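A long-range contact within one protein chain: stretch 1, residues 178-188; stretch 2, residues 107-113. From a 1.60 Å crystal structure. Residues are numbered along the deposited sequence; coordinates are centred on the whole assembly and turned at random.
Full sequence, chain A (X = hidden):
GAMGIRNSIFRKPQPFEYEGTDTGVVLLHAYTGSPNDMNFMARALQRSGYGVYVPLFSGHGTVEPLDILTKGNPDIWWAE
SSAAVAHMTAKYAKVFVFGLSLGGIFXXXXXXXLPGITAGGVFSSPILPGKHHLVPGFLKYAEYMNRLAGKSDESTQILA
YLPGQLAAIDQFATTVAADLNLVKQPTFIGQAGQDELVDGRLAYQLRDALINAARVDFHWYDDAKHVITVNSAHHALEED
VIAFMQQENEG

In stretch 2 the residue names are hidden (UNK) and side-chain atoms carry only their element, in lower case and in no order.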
# COMPACT_ATOMS: atom_id res chain seq x y z
N ALA A 178 14.29 1.13 -9.82
CA ALA A 178 15.32 0.75 -10.80
C ALA A 178 15.02 -0.60 -11.46
O ALA A 178 15.56 -0.90 -12.54
CB ALA A 178 16.68 0.71 -10.15
N ASP A 179 14.19 -1.41 -10.82
CA ASP A 179 13.82 -2.73 -11.33
C ASP A 179 12.44 -2.78 -12.00
O ASP A 179 11.95 -3.86 -12.31
CB ASP A 179 13.81 -3.75 -10.18
CG ASP A 179 15.19 -4.28 -9.85
OD1 ASP A 179 16.12 -4.17 -10.70
OD2 ASP A 179 15.35 -4.83 -8.74
N LEU A 180 11.81 -1.63 -12.23
CA LEU A 180 10.46 -1.62 -12.83
C LEU A 180 10.44 -2.25 -14.23
O LEU A 180 9.41 -2.78 -14.66
CB LEU A 180 9.89 -0.21 -12.87
CG LEU A 180 9.44 0.34 -11.51
CD1 LEU A 180 9.20 1.83 -11.66
CD2 LEU A 180 8.18 -0.38 -10.99
N ASN A 181 11.58 -2.23 -14.91
CA ASN A 181 11.72 -2.93 -16.19
C ASN A 181 11.42 -4.42 -16.09
O ASN A 181 11.12 -5.07 -17.11
CB ASN A 181 13.12 -2.72 -16.80
CG ASN A 181 14.21 -3.36 -15.99
OD1 ASN A 181 14.61 -4.50 -16.25
ND2 ASN A 181 14.72 -2.64 -14.98
N LEU A 182 11.54 -4.98 -14.89
CA LEU A 182 11.30 -6.41 -14.69
C LEU A 182 9.82 -6.78 -14.72
O LEU A 182 9.48 -7.97 -14.86
CB LEU A 182 11.93 -6.89 -13.39
CG LEU A 182 13.45 -6.81 -13.27
CD1 LEU A 182 13.88 -7.35 -11.92
CD2 LEU A 182 14.12 -7.59 -14.43
N VAL A 183 8.93 -5.80 -14.57
CA VAL A 183 7.51 -6.11 -14.46
C VAL A 183 6.91 -6.48 -15.82
O VAL A 183 6.92 -5.67 -16.74
CB VAL A 183 6.69 -4.94 -13.91
CG1 VAL A 183 5.20 -5.32 -13.81
CG2 VAL A 183 7.21 -4.54 -12.53
N LYS A 184 6.41 -7.70 -15.93
CA LYS A 184 5.73 -8.15 -17.14
C LYS A 184 4.20 -8.16 -17.01
O LYS A 184 3.48 -8.15 -18.02
CB LYS A 184 6.20 -9.56 -17.50
CG LYS A 184 7.69 -9.72 -17.77
CD LYS A 184 8.29 -8.67 -18.69
CE LYS A 184 9.81 -8.83 -18.80
NZ LYS A 184 10.54 -7.54 -18.51
N GLN A 185 3.70 -8.19 -15.77
CA GLN A 185 2.28 -8.33 -15.52
C GLN A 185 1.52 -7.05 -15.83
O GLN A 185 2.09 -5.95 -15.73
CB GLN A 185 2.01 -8.66 -14.05
CG GLN A 185 2.60 -9.96 -13.55
CD GLN A 185 3.95 -9.78 -12.89
OE1 GLN A 185 4.69 -8.85 -13.19
NE2 GLN A 185 4.28 -10.69 -11.97
N PRO A 186 0.22 -7.18 -16.12
CA PRO A 186 -0.65 -6.02 -16.10
C PRO A 186 -0.51 -5.28 -14.76
O PRO A 186 -0.47 -5.92 -13.70
CB PRO A 186 -2.05 -6.63 -16.22
CG PRO A 186 -1.83 -7.93 -16.91
CD PRO A 186 -0.51 -8.42 -16.47
N THR A 187 -0.41 -3.96 -14.84
CA THR A 187 -0.23 -3.11 -13.64
C THR A 187 -1.30 -2.03 -13.56
O THR A 187 -1.57 -1.33 -14.54
CB THR A 187 1.15 -2.47 -13.64
OG1 THR A 187 2.15 -3.49 -13.75
CG2 THR A 187 1.39 -1.65 -12.37
N PHE A 188 -1.87 -1.90 -12.37
CA PHE A 188 -2.88 -0.90 -12.05
C PHE A 188 -2.21 0.25 -11.33
O PHE A 188 -1.41 0.05 -10.42
CB PHE A 188 -3.95 -1.52 -11.14
CG PHE A 188 -5.06 -0.58 -10.79
CD1 PHE A 188 -6.21 -0.52 -11.58
CD2 PHE A 188 -4.96 0.29 -9.71
CE1 PHE A 188 -7.24 0.37 -11.28
CE2 PHE A 188 -6.00 1.16 -9.40
CZ PHE A 188 -7.13 1.21 -10.20
N UNK A 107 4.18 -4.03 -3.34
CA UNK A 107 3.38 -4.63 -4.43
C UNK A 107 4.17 -4.66 -5.72
O UNK A 107 4.19 -5.66 -6.44
c UNK A 107 2.07 -3.88 -4.64
N UNK A 108 4.85 -3.55 -6.02
CA UNK A 108 5.63 -3.48 -7.24
C UNK A 108 6.84 -4.40 -7.15
O UNK A 108 7.17 -5.07 -8.14
c UNK A 108 4.85 -1.12 -7.89
c UNK A 108 4.81 -2.20 -10.47
c UNK A 108 6.03 -2.04 -7.56
s UNK A 108 3.68 -1.75 -9.14
N UNK A 109 7.50 -4.47 -6.00
CA UNK A 109 8.65 -5.36 -5.87
C UNK A 109 8.21 -6.83 -5.99
O UNK A 109 8.94 -7.67 -6.54
c UNK A 109 12.96 -6.03 -3.30
c UNK A 109 11.55 -5.47 -3.28
c UNK A 109 10.81 -5.74 -4.58
n UNK A 109 13.91 -5.19 -4.11
c UNK A 109 9.42 -5.13 -4.57
N UNK A 110 7.00 -7.13 -5.52
CA UNK A 110 6.39 -8.44 -5.70
C UNK A 110 6.22 -8.78 -7.18
O UNK A 110 6.62 -9.86 -7.64
c UNK A 110 5.06 -8.51 -4.96
N UNK A 111 5.64 -7.85 -7.95
CA UNK A 111 5.48 -8.08 -9.39
C UNK A 111 6.84 -8.32 -10.07
O UNK A 111 6.97 -9.17 -10.97
c UNK A 111 4.73 -6.92 -10.06
c UNK A 111 3.28 -6.74 -9.63
c UNK A 111 2.66 -5.52 -10.30
c UNK A 111 2.46 -7.99 -9.91
N UNK A 112 7.85 -7.57 -9.63
CA UNK A 112 9.20 -7.67 -10.21
C UNK A 112 9.91 -8.99 -9.88
O UNK A 112 10.68 -9.49 -10.70
c UNK A 112 10.39 -4.01 -9.30
c UNK A 112 10.08 -6.54 -9.67
c UNK A 112 9.68 -5.14 -10.10
o UNK A 112 11.09 -4.30 -8.30
o UNK A 112 10.26 -2.84 -9.74
N UNK A 113 9.73 -9.50 -8.66
CA UNK A 113 10.65 -10.53 -8.14
C UNK A 113 10.04 -11.82 -7.59
O UNK A 113 10.79 -12.78 -7.35
o UNK A 113 10.78 -9.68 -5.85
c UNK A 113 12.24 -8.65 -7.49
c UNK A 113 11.56 -9.94 -7.02
O HOH W 1 13.38 -4.81 -6.91
O HOH W 2 9.81 -10.13 -13.25

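Position 107 carries a single side-chain carbon, CB, which comes no closer to stretch 1 than 7.8 Å, from Phe188 O; the lone carbon identifies Ala107. Its carbonyl O accepts the backbone N of position 111 at 3.0 Å, a regular helical turn.

Position 108 has an unbranched side chain of two carbons, a sulfur and a terminal carbon. The last carbon reaches a pocket lined by Leu180, Val183 and Thr187, and the thioether identifies Met108. All three chi angles are m, and the resulting curl places CE 3.9 Å from Leu180 CD2, 3.9 Å from Val183 CG2 and 4.0 Å from Thr187 CG2.

At position 109 four carbons in a row end in a nitrogen, as in lysine. The chain of Lys109 is extended through chi3 and makes no direct contact with stretch 1, but NZ donates to water 1 at 2.9 Å.

Position 110 again shows one carbon, a CB that lies 7.4 Å from Gln185 NE2, the nearest atom of stretch 1, and is Ala110.

Position 111 bears four carbons, forked at the second, which lie against Val183, Gln185 and Thr187. The fork beyond a CH2 group gives Leu111, in the common m, t rotamer. Its CB packs 4.1 Å from Val183 CG1, while CD1 lies 4.0 Å from Thr187 OG1. The backbone takes part as well: Gln185 NE2 donates to Leu111 O at 3.2 Å.

Position 112 has three carbons, the third carrying two oxygens, and lies against Asp179, Leu180, Leu182 and Val183. This carboxylate at the end of two CH2 groups belongs to Glu112, the residue of the helix most covered by stretch 1. Val183 CG2 packs 3.5 Å from its CG. OE2 is 3.2 Å from Leu180 N, but the angle is too poor for a hydrogen bond.

Position 113 has one carbon bearing an oxygen and a second carbon, none of them within contact distance of stretch 1, the pattern of Thr113. Its OG1 donates to Lys109 O at 2.8 Å, turning the hydroxyl back onto its own helix.

The contact joins an apolar patch to a polar border. Met108 and Leu111, one turn apart, pack against Val183 and Thr187, and Gln185 fixes the helix backbone beside them. Farther along, Asp179 OD2 and Glu112 OE1 approach to 4.3 Å despite their like charge. Water 1 bridges them, donating to each of these oxygens at 2.7 Å while accepting from Lys109 NZ, whose positive charge can help offset the two carboxylates.

Stretch 2 (107-113) AMKALET
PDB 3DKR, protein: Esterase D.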